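Diacylglycerol kinase (Bacillus anthracis, PDB 3S40) probably transfers phosphate from ATP to diacylglycerol to make phosphatidic acid, as a lipid kinase of the DgkB/YegS type. Local coordinates at residues T6-V11 against T121-K126; L12-P17 against K55-F60; P33-A38 against E115-I120; P90-I95 against F293-N298. All coordinates share one frame; numbering follows the deposited sequence.

Contact 1: T6-V11 against T121-K126; sequences TKFEKV and TKEHVK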
loop_
_atom_site.group_PDB
_atom_site.type_symbol
_atom_site.label_atom_id
_atom_site.label_comp_id
_atom_site.label_asym_id
_atom_site.label_seq_id
_atom_site.Cartn_x
_atom_site.Cartn_y
_atom_site.Cartn_z
ATOM N N THR A 6 -4.973 -2.045 -27.638
ATOM C CA THR A 6 -4.808 -2.028 -26.191
ATOM C C THR A 6 -6.134 -1.821 -25.457
ATOM O O THR A 6 -7.100 -1.324 -26.028
ATOM C CB THR A 6 -3.777 -0.947 -25.774
ATOM O OG1 THR A 6 -4.067 -0.471 -24.458
ATOM C CG2 THR A 6 -3.796 0.245 -26.752
ATOM N N LYS A 7 -6.186 -2.219 -24.190
ATOM C CA LYS A 7 -7.371 -1.975 -23.385
ATOM C C LYS A 7 -7.336 -0.598 -22.704
ATOM O O LYS A 7 -8.197 -0.286 -21.884
ATOM C CB LYS A 7 -7.545 -3.085 -22.340
ATOM C CG LYS A 7 -6.637 -2.959 -21.135
ATOM C CD LYS A 7 -6.836 -4.128 -20.166
ATOM C CE LYS A 7 -6.373 -5.443 -20.772
ATOM N NZ LYS A 7 -6.191 -6.527 -19.754
ATOM N N PHE A 8 -6.336 0.212 -23.031
ATOM C CA PHE A 8 -6.208 1.542 -22.447
ATOM C C PHE A 8 -6.073 2.594 -23.537
ATOM O O PHE A 8 -4.987 2.817 -24.055
ATOM C CB PHE A 8 -4.991 1.620 -21.530
ATOM C CG PHE A 8 -4.996 0.603 -20.433
ATOM C CD1 PHE A 8 -6.004 0.600 -19.477
ATOM C CD2 PHE A 8 -3.984 -0.341 -20.351
ATOM C CE1 PHE A 8 -6.015 -0.349 -18.454
ATOM C CE2 PHE A 8 -3.980 -1.298 -19.321
ATOM C CZ PHE A 8 -4.994 -1.298 -18.380
ATOM N N GLU A 9 -7.180 3.251 -23.863
ATOM C CA GLU A 9 -7.206 4.178 -24.988
ATOM C C GLU A 9 -6.409 5.437 -24.648
ATOM O O GLU A 9 -5.634 5.921 -25.455
ATOM C CB GLU A 9 -8.646 4.535 -25.314
ATOM C CG GLU A 9 -8.872 4.939 -26.749
ATOM C CD GLU A 9 -10.330 5.255 -27.020
ATOM O OE1 GLU A 9 -10.721 6.435 -26.867
ATOM O OE2 GLU A 9 -11.083 4.318 -27.370
ATOM N N LYS A 10 -6.592 5.947 -23.433
ATOM C CA LYS A 10 -5.848 7.108 -22.975
ATOM C C LYS A 10 -5.131 6.817 -21.669
ATOM O O LYS A 10 -5.694 6.224 -20.722
ATOM C CB LYS A 10 -6.764 8.324 -22.834
ATOM C CG LYS A 10 -7.386 8.737 -24.156
ATOM C CD LYS A 10 -8.675 9.477 -23.946
ATOM C CE LYS A 10 -8.454 10.960 -23.843
ATOM N NZ LYS A 10 -9.482 11.686 -24.650
ATOM N N VAL A 11 -3.880 7.238 -21.640
ATOM C CA VAL A 11 -2.980 6.993 -20.517
ATOM C C VAL A 11 -2.416 8.318 -20.004
ATOM O O VAL A 11 -2.032 9.204 -20.788
ATOM C CB VAL A 11 -1.816 6.046 -20.929
ATOM C CG1 VAL A 11 -0.863 5.796 -19.760
ATOM C CG2 VAL A 11 -2.359 4.725 -21.512
ATOM N N THR A 121 3.289 -2.329 -20.097
ATOM C CA THR A 121 3.059 -2.563 -21.509
ATOM C C THR A 121 2.359 -3.904 -21.759
ATOM O O THR A 121 1.739 -4.107 -22.793
ATOM C CB THR A 121 4.441 -2.533 -22.209
ATOM O OG1 THR A 121 4.618 -1.278 -22.869
ATOM C CG2 THR A 121 4.645 -3.686 -23.142
ATOM N N LYS A 122 2.458 -4.817 -20.806
ATOM C CA LYS A 122 1.839 -6.128 -20.973
ATOM C C LYS A 122 0.394 -6.093 -20.523
ATOM O O LYS A 122 -0.371 -7.038 -20.763
ATOM C CB LYS A 122 2.615 -7.191 -20.211
ATOM C CG LYS A 122 4.055 -7.377 -20.680
ATOM C CD LYS A 122 4.135 -7.605 -22.191
ATOM C CE LYS A 122 5.576 -7.858 -22.634
ATOM N NZ LYS A 122 5.716 -7.745 -24.115
ATOM N N GLU A 123 0.021 -5.006 -19.857
ATOM C CA GLU A 123 -1.377 -4.811 -19.466
ATOM C C GLU A 123 -2.019 -5.942 -18.626
ATOM O O GLU A 123 -3.183 -6.272 -18.822
ATOM C CB GLU A 123 -2.220 -4.584 -20.715
ATOM C CG GLU A 123 -1.705 -3.448 -21.592
ATOM C CD GLU A 123 -2.698 -3.017 -22.675
ATOM O OE1 GLU A 123 -3.823 -3.570 -22.751
ATOM O OE2 GLU A 123 -2.338 -2.117 -23.455
ATOM N N HIS A 124 -1.281 -6.526 -17.694
ATOM C CA HIS A 124 -1.874 -7.527 -16.792
ATOM C C HIS A 124 -2.452 -6.816 -15.586
ATOM O O HIS A 124 -1.750 -6.083 -14.886
ATOM C CB HIS A 124 -0.830 -8.522 -16.338
ATOM C CG HIS A 124 -0.226 -9.302 -17.460
ATOM N ND1 HIS A 124 -0.987 -10.010 -18.364
ATOM C CD2 HIS A 124 1.066 -9.489 -17.823
ATOM C CE1 HIS A 124 -0.190 -10.594 -19.243
ATOM N NE2 HIS A 124 1.060 -10.297 -18.935
ATOM N N VAL A 125 -3.741 -7.010 -15.360
ATOM C CA VAL A 125 -4.461 -6.187 -14.410
ATOM C C VAL A 125 -5.226 -7.067 -13.442
ATOM O O VAL A 125 -5.751 -8.114 -13.828
ATOM C CB VAL A 125 -5.474 -5.293 -15.130
ATOM C CG1 VAL A 125 -6.369 -4.631 -14.121
ATOM C CG2 VAL A 125 -4.754 -4.249 -16.003
ATOM N N LYS A 126 -5.276 -6.662 -12.181
ATOM C CA LYS A 126 -6.064 -7.407 -11.207
ATOM C C LYS A 126 -6.717 -6.470 -10.214
ATOM O O LYS A 126 -6.264 -5.328 -10.028
ATOM C CB LYS A 126 -5.221 -8.457 -10.480
ATOM C CG LYS A 126 -4.243 -7.893 -9.470
ATOM C CD LYS A 126 -3.575 -9.042 -8.731
ATOM C CE LYS A 126 -2.788 -8.562 -7.537
ATOM N NZ LYS A 126 -2.622 -9.677 -6.547
#
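Glu-123 carries the polar part of this contact, offering its carboxylate to Thr-6 and Lys-7. The hydroxyl OG1 of Thr-6 donates to Glu-123 OE2 over 2.6 Å, and the backbone N of Lys-7 donates to Glu-123 OE1 at 3.1 Å in an almost straight bond (174° at the hydrogen). Each carboxylate oxygen is met on its syn side, the hydroxyl standing further from the carboxylate plane than the N-H. Thr-6 OG1 also accepts from the backbone N of Phe-8 at 2.8 Å, an ST turn, although Thr-6 is poorly ordered. A third bond runs from Lys-7 NZ to the backbone O of Glu-123 at 3.2 Å, lying nearly along the C=O axis. The lysine chain slides past the glutamate in the opposite direction and bends at chi3 (67°), which sets CE within 3.7 Å of Glu-123 OE1.

Ring contacts lie beside this network. Phe-8 CD2 is 3.8 Å from Glu-123 CD, ring and carboxylate planes being 55° apart. The apolar pair is Phe-8 CZ with Val-125 CG2, tip to tip, the methyl lying in the plane of the ring at its edge; Lys-7 CG sits over the centre of one ring face. Phe-8 and Val-125 both also touch Thr-91 and Ile-296, so the N-terminal loop joins the turn between helix 113-120 and strand 125-133 beside the end of strand 284-296.

With one donor on each oxygen and an ammonium group nearby but not in contact, the carboxylate is gripped at both ends, an environment that would favour its ionised form.

Contact 2: L12-P17 against K55-F60; sequences LLIVNP and KYCQEF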
loop_
_atom_site.group_PDB
_atom_site.type_symbol
_atom_site.label_atom_id
_atom_site.label_comp_id
_atom_site.label_asym_id
_atom_site.label_seq_id
_atom_site.Cartn_x
_atom_site.Cartn_y
_atom_site.Cartn_z
ATOM N N LEU A 12 -2.389 8.447 -18.683
ATOM C CA LEU A 12 -1.648 9.497 -17.994
ATOM C C LEU A 12 -0.456 8.923 -17.234
ATOM O O LEU A 12 -0.609 7.974 -16.463
ATOM C CB LEU A 12 -2.555 10.192 -16.986
ATOM C CG LEU A 12 -1.847 11.128 -15.996
ATOM C CD1 LEU A 12 -1.167 12.308 -16.709
ATOM C CD2 LEU A 12 -2.829 11.600 -14.939
ATOM N N LEU A 13 0.721 9.513 -17.437
ATOM C CA LEU A 13 1.903 9.223 -16.631
ATOM C C LEU A 13 2.230 10.420 -15.742
ATOM O O LEU A 13 2.499 11.528 -16.234
ATOM C CB LEU A 13 3.118 8.887 -17.531
ATOM C CG LEU A 13 4.490 8.792 -16.840
ATOM C CD1 LEU A 13 4.527 7.582 -15.895
ATOM C CD2 LEU A 13 5.674 8.698 -17.817
ATOM N N ILE A 14 2.192 10.207 -14.434
ATOM C CA ILE A 14 2.577 11.250 -13.476
ATOM C C ILE A 14 4.009 11.007 -13.066
ATOM O O ILE A 14 4.356 9.911 -12.629
ATOM C CB ILE A 14 1.678 11.255 -12.218
ATOM C CG1 ILE A 14 0.232 11.553 -12.623
ATOM C CG2 ILE A 14 2.191 12.288 -11.168
ATOM C CD1 ILE A 14 -0.819 11.211 -11.558
ATOM N N VAL A 15 4.841 12.029 -13.219
ATOM C CA VAL A 15 6.262 11.920 -12.906
ATOM C C VAL A 15 6.658 12.834 -11.761
ATOM O O VAL A 15 6.475 14.047 -11.842
ATOM C CB VAL A 15 7.128 12.316 -14.115
ATOM C CG1 VAL A 15 8.596 12.446 -13.698
ATOM C CG2 VAL A 15 6.952 11.298 -15.247
ATOM N N ASN A 16 7.203 12.243 -10.701
ATOM C CA ASN A 16 7.887 13.004 -9.657
ATOM C C ASN A 16 9.342 13.184 -10.076
ATOM O O ASN A 16 10.111 12.217 -10.089
ATOM C CB ASN A 16 7.796 12.264 -8.315
ATOM C CG ASN A 16 8.525 12.989 -7.194
ATOM O OD1 ASN A 16 9.108 14.046 -7.398
ATOM N ND2 ASN A 16 8.481 12.420 -5.995
ATOM N N PRO A 17 9.724 14.423 -10.435
ATOM C CA PRO A 17 11.044 14.686 -11.019
ATOM C C PRO A 17 12.155 14.347 -10.042
ATOM O O PRO A 17 13.284 14.079 -10.450
ATOM C CB PRO A 17 11.015 16.199 -11.299
ATOM C CG PRO A 17 9.570 16.586 -11.269
ATOM C CD PRO A 17 8.932 15.656 -10.283
ATOM N N LYS A 55 -3.974 15.991 -7.128
ATOM C CA LYS A 55 -4.794 16.841 -7.987
ATOM C C LYS A 55 -4.838 16.332 -9.424
ATOM O O LYS A 55 -5.863 16.451 -10.072
ATOM C CB LYS A 55 -4.318 18.295 -7.975
ATOM C CG LYS A 55 -4.517 18.979 -6.652
ATOM C CD LYS A 55 -3.763 20.284 -6.584
ATOM C CE LYS A 55 -3.703 20.801 -5.145
ATOM N NZ LYS A 55 -3.035 22.136 -5.061
ATOM N N TYR A 56 -3.732 15.781 -9.926
ATOM C CA TYR A 56 -3.729 15.303 -11.308
ATOM C C TYR A 56 -4.636 14.086 -11.406
ATOM O O TYR A 56 -5.409 13.954 -12.363
ATOM C CB TYR A 56 -2.332 14.914 -11.792
ATOM C CG TYR A 56 -1.302 16.016 -11.841
ATOM C CD1 TYR A 56 -1.665 17.353 -11.879
ATOM C CD2 TYR A 56 0.061 15.702 -11.854
ATOM C CE1 TYR A 56 -0.687 18.365 -11.937
ATOM C CE2 TYR A 56 1.031 16.686 -11.906
ATOM C CZ TYR A 56 0.657 18.014 -11.951
ATOM O OH TYR A 56 1.640 18.974 -11.991
ATOM N N CYS A 57 -4.556 13.207 -10.405
ATOM C CA CYS A 57 -5.402 12.016 -10.402
ATOM C C CYS A 57 -6.853 12.412 -10.468
ATOM O O CYS A 57 -7.609 11.882 -11.275
ATOM C CB CYS A 57 -5.157 11.139 -9.165
ATOM S SG CYS A 57 -3.626 10.171 -9.268
ATOM N N GLN A 58 -7.232 13.352 -9.612
ATOM C CA GLN A 58 -8.619 13.784 -9.524
ATOM C C GLN A 58 -9.084 14.494 -10.792
ATOM O O GLN A 58 -10.217 14.332 -11.205
ATOM C CB GLN A 58 -8.840 14.638 -8.271
ATOM C CG GLN A 58 -8.820 13.749 -7.021
ATOM C CD GLN A 58 -8.910 14.501 -5.713
ATOM O OE1 GLN A 58 -8.704 15.712 -5.654
ATOM N NE2 GLN A 58 -9.199 13.775 -4.646
ATOM N N GLU A 59 -8.187 15.225 -11.445
ATOM C CA GLU A 59 -8.578 15.896 -12.671
ATOM C C GLU A 59 -8.712 14.925 -13.839
ATOM O O GLU A 59 -9.604 15.072 -14.661
ATOM C CB GLU A 59 -7.587 16.995 -13.024
ATOM C CG GLU A 59 -7.799 17.552 -14.401
ATOM C CD GLU A 59 -6.825 18.676 -14.708
ATOM O OE1 GLU A 59 -6.025 19.028 -13.806
ATOM O OE2 GLU A 59 -6.862 19.203 -15.843
ATOM N N PHE A 60 -7.819 13.945 -13.932
ATOM C CA PHE A 60 -7.832 13.059 -15.099
ATOM C C PHE A 60 -8.587 11.752 -14.909
ATOM O O PHE A 60 -8.761 10.990 -15.858
ATOM C CB PHE A 60 -6.412 12.773 -15.582
ATOM C CG PHE A 60 -5.792 13.936 -16.287
ATOM C CD1 PHE A 60 -5.847 14.033 -17.659
ATOM C CD2 PHE A 60 -5.171 14.947 -15.566
ATOM C CE1 PHE A 60 -5.273 15.105 -18.306
ATOM C CE2 PHE A 60 -4.598 16.024 -16.202
ATOM C CZ PHE A 60 -4.650 16.108 -17.578
#
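Leu-12 and Ile-14 of strand 11-15 pack against Tyr-56, Cys-57 and Phe-60 of helix 52-60, as expected in a beta-alpha-beta crossover of a Rossmann-like parallel sheet. The helix links strand 42-46 to strand 66-71 and on its way passes over strand 11-15, which lies between them; the local axes run antiparallel (168°) and come within 10.1 Å.

The close packing is made by branch tips. Ile-14 CG1 stands anti to the carbonyl carbon, and an extended chi2 (164°) carries CD1 on to the helix, where it lies 3.8 Å from Cys-57 SG and 4.0 Å from Tyr-56 CB. The other branch, CG2, comes up to the edge of the tyrosine ring near CD2. One helical turn beyond Tyr-56, Phe-60 meets Leu-12: the two side chains cross at about a right angle, and Leu-12 CD2 is the branch that touches. Cys-57 extends this interior toward Cys-79 and Leu-83 of helix 73-83. There is no hydrogen bond across the contact.

Toward solvent the fit is looser. The exposed residues Lys-55, Gln-58 and Glu-59 lie on the outer side of the helix, while Tyr-56 and Phe-60, both partly exposed, flank the interior. The tyrosine OH is hydrogen-bonded to His-46 O, and the Phe-60 ring meets His-43 with planes near perpendicular and Lys-63 in a cation-pi contact. At the base of the same side chain, Leu-12 CD2 lies 3.8 Å from Phe-60 CB and 4.0 Å from Phe-60 CG.

Contact 3: P33-A38 against E115-I120; sequences PPLAAA and EAAKLI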
loop_
_atom_site.group_PDB
_atom_site.type_symbol
_atom_site.label_atom_id
_atom_site.label_comp_id
_atom_site.label_asym_id
_atom_site.label_seq_id
_atom_site.Cartn_x
_atom_site.Cartn_y
_atom_site.Cartn_z
ATOM N N PRO A 33 9.881 5.654 -23.345
ATOM C CA PRO A 33 9.806 5.052 -24.683
ATOM C C PRO A 33 8.916 3.811 -24.833
ATOM O O PRO A 33 8.088 3.799 -25.750
ATOM C CB PRO A 33 11.275 4.747 -25.007
ATOM C CG PRO A 33 12.010 5.841 -24.300
ATOM C CD PRO A 33 11.267 6.005 -22.986
ATOM N N PRO A 34 9.084 2.783 -23.980
ATOM C CA PRO A 34 8.154 1.655 -24.115
ATOM C C PRO A 34 6.693 2.090 -23.933
ATOM O O PRO A 34 5.810 1.574 -24.611
ATOM C CB PRO A 34 8.574 0.692 -22.986
ATOM C CG PRO A 34 9.485 1.472 -22.103
ATOM C CD PRO A 34 10.086 2.565 -22.921
ATOM N N LEU A 35 6.444 3.041 -23.045
ATOM C CA LEU A 35 5.086 3.509 -22.837
ATOM C C LEU A 35 4.598 4.254 -24.076
ATOM O O LEU A 35 3.479 4.054 -24.541
ATOM C CB LEU A 35 5.021 4.411 -21.604
ATOM C CG LEU A 35 5.470 3.715 -20.321
ATOM C CD1 LEU A 35 5.434 4.693 -19.153
ATOM C CD2 LEU A 35 4.580 2.507 -20.040
ATOM N N ALA A 36 5.444 5.120 -24.617
ATOM C CA ALA A 36 5.015 5.897 -25.758
ATOM C C ALA A 36 4.804 4.989 -26.971
ATOM O O ALA A 36 3.930 5.239 -27.796
ATOM C CB ALA A 36 6.028 7.041 -26.051
ATOM N N ALA A 37 5.583 3.917 -27.064
ATOM C CA ALA A 37 5.426 2.979 -28.170
ATOM C C ALA A 37 4.143 2.188 -28.046
ATOM O O ALA A 37 3.501 1.886 -29.046
ATOM C CB ALA A 37 6.619 2.024 -28.254
ATOM N N ALA A 38 3.787 1.841 -26.812
ATOM C CA ALA A 38 2.665 0.946 -26.564
ATOM C C ALA A 38 1.339 1.687 -26.584
ATOM O O ALA A 38 0.355 1.162 -27.079
ATOM C CB ALA A 38 2.840 0.208 -25.232
ATOM N N GLU A 115 12.322 -2.163 -16.604
ATOM C CA GLU A 115 11.514 -3.393 -16.596
ATOM C C GLU A 115 10.082 -3.156 -16.111
ATOM O O GLU A 115 9.134 -3.750 -16.630
ATOM C CB GLU A 115 12.176 -4.473 -15.734
ATOM C CG GLU A 115 13.506 -4.962 -16.289
ATOM C CD GLU A 115 13.386 -5.422 -17.733
ATOM O OE1 GLU A 115 12.400 -6.121 -18.053
ATOM O OE2 GLU A 115 14.269 -5.075 -18.551
ATOM N N ALA A 116 9.945 -2.300 -15.103
ATOM C CA ALA A 116 8.641 -1.895 -14.600
ATOM C C ALA A 116 7.785 -1.219 -15.685
ATOM O O ALA A 116 6.580 -1.444 -15.744
ATOM C CB ALA A 116 8.811 -0.963 -13.392
ATOM N N ALA A 117 8.400 -0.363 -16.512
ATOM C CA ALA A 117 7.660 0.322 -17.569
ATOM C C ALA A 117 7.199 -0.681 -18.627
ATOM O O ALA A 117 6.088 -0.610 -19.100
ATOM C CB ALA A 117 8.536 1.460 -18.226
ATOM N N LYS A 118 8.073 -1.620 -18.979
ATOM C CA LYS A 118 7.733 -2.661 -19.941
ATOM C C LYS A 118 6.609 -3.585 -19.458
ATOM O O LYS A 118 5.722 -3.941 -20.231
ATOM C CB LYS A 118 8.979 -3.472 -20.300
ATOM C CG LYS A 118 10.046 -2.590 -20.937
ATOM C CD LYS A 118 11.333 -3.340 -21.186
ATOM C CE LYS A 118 12.421 -2.388 -21.637
ATOM N NZ LYS A 118 13.708 -3.112 -21.821
ATOM N N LEU A 119 6.658 -3.951 -18.181
ATOM C CA LEU A 119 5.557 -4.661 -17.527
ATOM C C LEU A 119 4.194 -3.984 -17.773
ATOM O O LEU A 119 3.218 -4.640 -18.130
ATOM C CB LEU A 119 5.817 -4.790 -16.018
ATOM C CG LEU A 119 4.669 -5.489 -15.260
ATOM C CD1 LEU A 119 4.630 -6.967 -15.589
ATOM C CD2 LEU A 119 4.797 -5.265 -13.769
ATOM N N ILE A 120 4.126 -2.670 -17.601
ATOM C CA ILE A 120 2.848 -1.969 -17.780
ATOM C C ILE A 120 2.338 -2.222 -19.187
ATOM O O ILE A 120 1.145 -2.339 -19.431
ATOM C CB ILE A 120 3.024 -0.461 -17.563
ATOM C CG1 ILE A 120 3.393 -0.201 -16.105
ATOM C CG2 ILE A 120 1.773 0.294 -18.008
ATOM C CD1 ILE A 120 3.762 1.236 -15.791
#
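Pro-34 brings the ring of this contact, a puckered pyrrolidine, since no aromatic group takes part; it meets Ala-117 and Lys-118 through single ring atoms. Its CG lies 4.0 Å from Ala-117 CB, and its CB lies 4.1 Å from Lys-118 CG, so the proline touches the alanine methyl and the first part of the lysine chain. Beyond CG the lysine runs on extended toward the surface, where NZ forms a long ion pair with Glu-115 OE2 of its own helix.

On the inner side Leu-35 does the work. Its CG stands anti to the carbonyl carbon (chi1 -59°), and although the side chain leaves the backbone obliquely to the partner helix, its CD2 branch reaches across, to 3.6 Å from Ala-117 O and 4.1 Å from Ile-120 CG2. The segment axes approach to 8.7 Å. No hydrogen bond joins the helices, and the contact is purely van der Waals.

Leu-35 and Ile-120 also both touch Ile-68 of strand 66-71, which places the inner half of the interface directly on the sheet, while Pro-34 and Lys-118 lie toward solvent. Helices 24-38 and 113-120 run almost parallel, 14° between the segment axes, and cover the same face of the parallel sheet. Such side-by-side helices form one outer layer of the three-layer alpha/beta/alpha sandwich characteristic of the catalytic domain in this kinase family.

Contact 4: P90-I95 against F293-N298; sequences PTLAII and FTMIYN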
loop_
_atom_site.group_PDB
_atom_site.type_symbol
_atom_site.label_atom_id
_atom_site.label_comp_id
_atom_site.label_asym_id
_atom_site.label_seq_id
_atom_site.Cartn_x
_atom_site.Cartn_y
_atom_site.Cartn_z
ATOM N N PRO A 90 -9.820 5.011 -12.831
ATOM C CA PRO A 90 -9.069 4.226 -13.818
ATOM C C PRO A 90 -8.135 3.201 -13.158
ATOM O O PRO A 90 -7.791 3.301 -11.984
ATOM C CB PRO A 90 -8.221 5.282 -14.548
ATOM C CG PRO A 90 -8.095 6.411 -13.575
ATOM C CD PRO A 90 -9.376 6.413 -12.750
ATOM N N THR A 91 -7.717 2.232 -13.953
ATOM C CA THR A 91 -6.605 1.371 -13.612
ATOM C C THR A 91 -5.370 2.172 -13.232
ATOM O O THR A 91 -5.043 3.207 -13.853
ATOM C CB THR A 91 -6.284 0.443 -14.773
ATOM O OG1 THR A 91 -7.448 -0.337 -15.064
ATOM C CG2 THR A 91 -5.097 -0.521 -14.435
ATOM N N LEU A 92 -4.688 1.693 -12.199
ATOM C CA LEU A 92 -3.485 2.355 -11.693
ATOM C C LEU A 92 -2.256 1.450 -11.876
ATOM O O LEU A 92 -2.360 0.218 -11.807
ATOM C CB LEU A 92 -3.692 2.734 -10.217
ATOM C CG LEU A 92 -2.661 3.577 -9.466
ATOM C CD1 LEU A 92 -2.529 4.973 -10.075
ATOM C CD2 LEU A 92 -3.041 3.672 -7.987
ATOM N N ALA A 93 -1.102 2.063 -12.128
ATOM C CA ALA A 93 0.164 1.343 -12.259
ATOM C C ALA A 93 1.256 2.140 -11.564
ATOM O O ALA A 93 1.153 3.359 -11.436
ATOM C CB ALA A 93 0.509 1.097 -13.713
ATOM N N ILE A 94 2.285 1.446 -11.093
ATOM C CA ILE A 94 3.362 2.084 -10.336
ATOM C C ILE A 94 4.684 1.770 -10.988
ATOM O O ILE A 94 4.954 0.627 -11.313
ATOM C CB ILE A 94 3.426 1.531 -8.878
ATOM C CG1 ILE A 94 2.103 1.783 -8.146
ATOM C CG2 ILE A 94 4.610 2.138 -8.114
ATOM C CD1 ILE A 94 2.033 1.077 -6.801
ATOM N N ILE A 95 5.501 2.791 -11.198
ATOM C CA ILE A 95 6.893 2.566 -11.503
ATOM C C ILE A 95 7.616 3.042 -10.281
ATOM O O ILE A 95 7.502 4.198 -9.905
ATOM C CB ILE A 95 7.365 3.333 -12.727
ATOM C CG1 ILE A 95 6.530 2.932 -13.939
ATOM C CG2 ILE A 95 8.850 3.033 -12.977
ATOM C CD1 ILE A 95 6.718 3.856 -15.133
ATOM N N PHE A 293 -9.738 -0.937 -6.376
ATOM C CA PHE A 293 -8.882 -0.528 -7.483
ATOM C C PHE A 293 -8.652 -1.708 -8.394
ATOM O O PHE A 293 -8.729 -2.858 -7.969
ATOM C CB PHE A 293 -7.500 -0.060 -6.992
ATOM C CG PHE A 293 -7.505 1.300 -6.333
ATOM C CD1 PHE A 293 -8.506 2.216 -6.597
ATOM C CD2 PHE A 293 -6.478 1.665 -5.465
ATOM C CE1 PHE A 293 -8.488 3.482 -6.000
ATOM C CE2 PHE A 293 -6.466 2.919 -4.860
ATOM C CZ PHE A 293 -7.478 3.822 -5.124
ATOM N N THR A 294 -8.360 -1.402 -9.649
ATOM C CA THR A 294 -7.690 -2.321 -10.547
ATOM C C THR A 294 -6.260 -1.807 -10.745
ATOM O O THR A 294 -6.038 -0.602 -10.938
ATOM C CB THR A 294 -8.408 -2.414 -11.915
ATOM O OG1 THR A 294 -8.384 -1.131 -12.556
ATOM C CG2 THR A 294 -9.862 -2.851 -11.724
HETATM N N MSE A 295 -5.297 -2.723 -10.736
HETATM C CA MSE A 295 -3.906 -2.348 -10.845
HETATM C C MSE A 295 -3.134 -3.250 -11.795
HETATM O O MSE A 295 -3.408 -4.447 -11.920
HETATM C CB MSE A 295 -3.263 -2.341 -9.456
HETATM C CG MSE A 295 -4.047 -1.512 -8.468
HETATM SE SE MSE A 295 -3.057 -0.850 -6.922
HETATM C CE MSE A 295 -1.685 0.216 -7.823
ATOM N N ILE A 296 -2.166 -2.659 -12.474
ATOM C CA ILE A 296 -1.216 -3.412 -13.272
ATOM C C ILE A 296 -0.351 -4.231 -12.327
ATOM O O ILE A 296 0.086 -3.731 -11.295
ATOM C CB ILE A 296 -0.298 -2.477 -14.077
ATOM C CG1 ILE A 296 -1.090 -1.771 -15.181
ATOM C CG2 ILE A 296 0.880 -3.269 -14.671
ATOM C CD1 ILE A 296 -1.550 -2.686 -16.314
ATOM N N TYR A 297 -0.077 -5.477 -12.676
ATOM C CA TYR A 297 0.787 -6.275 -11.823
ATOM C C TYR A 297 1.594 -7.270 -12.649
ATOM O O TYR A 297 1.468 -7.314 -13.883
ATOM C CB TYR A 297 -0.056 -7.006 -10.759
ATOM C CG TYR A 297 -0.800 -8.211 -11.311
ATOM C CD1 TYR A 297 -0.440 -9.494 -10.934
ATOM C CD2 TYR A 297 -1.849 -8.057 -12.224
ATOM C CE1 TYR A 297 -1.108 -10.600 -11.427
ATOM C CE2 TYR A 297 -2.528 -9.148 -12.731
ATOM C CZ TYR A 297 -2.141 -10.430 -12.320
ATOM O OH TYR A 297 -2.775 -11.547 -12.800
ATOM N N ASN A 298 2.397 -8.086 -11.956
ATOM C CA ASN A 298 3.306 -9.030 -12.608
ATOM C C ASN A 298 2.891 -10.465 -12.319
ATOM O O ASN A 298 3.174 -10.977 -11.242
ATOM C CB ASN A 298 4.729 -8.822 -12.103
ATOM C CG ASN A 298 5.745 -9.607 -12.902
ATOM O OD1 ASN A 298 5.383 -10.352 -13.823
ATOM N ND2 ASN A 298 7.030 -9.442 -12.566
HETATM O O HOH W 1 -8.761 1.391 -10.056
HETATM O O HOH W 2 2.055 -1.371 -11.399
#
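Leu-92 and Met-295 pair as parallel strands through a single beta bridge, the axes of segments 91-95 and 293-296 lying 40° apart. The pairing brings the edge strand of the parallel sheet of the diacylglycerol kinase catalytic domain against a strand of the C-terminal beta domain, whose chain returns here to the N-terminal domain. Leu-92 N donates to Thr-294 O at 2.9 Å, and Ile-296 N donates to Leu-92 O at 3.0 Å. As the strands diverge, water takes over at either end: one molecule spans Pro-90 O and Thr-294 N, another Ile-94 N and Ile-296 O.

On one side the hydroxyls of Thr-91 and Thr-294 share a hydrogen bond, their side chains crossing at about a right angle. The OG1 of Thr-294 takes the crowded position between backbone N and carbonyl carbon (chi1 62°), which turns it to its partner. Further along this side Ala-93 CB presses on Ile-296 CG1 at 3.6 Å, and Ile-120 of helix 113-120 lies against the alanine.

The other side is apolar. Leu-92 and the selenomethionine Met-295 run alongside each other in the same direction, and a bend at chi3 (60°) brings the selenomethionine methyl back over the neighbouring strand. There the methyl is shared by two residues: Met-295 CE stands 3.7 Å from Leu-92 CD2 and 4.0 Å from Ile-94 CD1.

In the fold
From the N terminus, the loop before strand 11-15 enters contact 1, which closes only when the chain reaches residues 121-126 after helix 113-120. Within that span lie contact 2, closed early by helix 52-60 on one face of the parallel sheet, and contact 3, joining helices 24-38 and 113-120 on the other. Contacts 2 and 3 cross along the chain and meet where Leu-13 touches Leu-35. Contact 4 opens at strand 91-96 and closes nearly 200 residues later, crossing contacts 1 and 3. Strands 125-133 and 284-296, neighbours in one antiparallel sheet, bring contacts 1 and 4 together, and the N-terminal loop lies against the last strand of the chain.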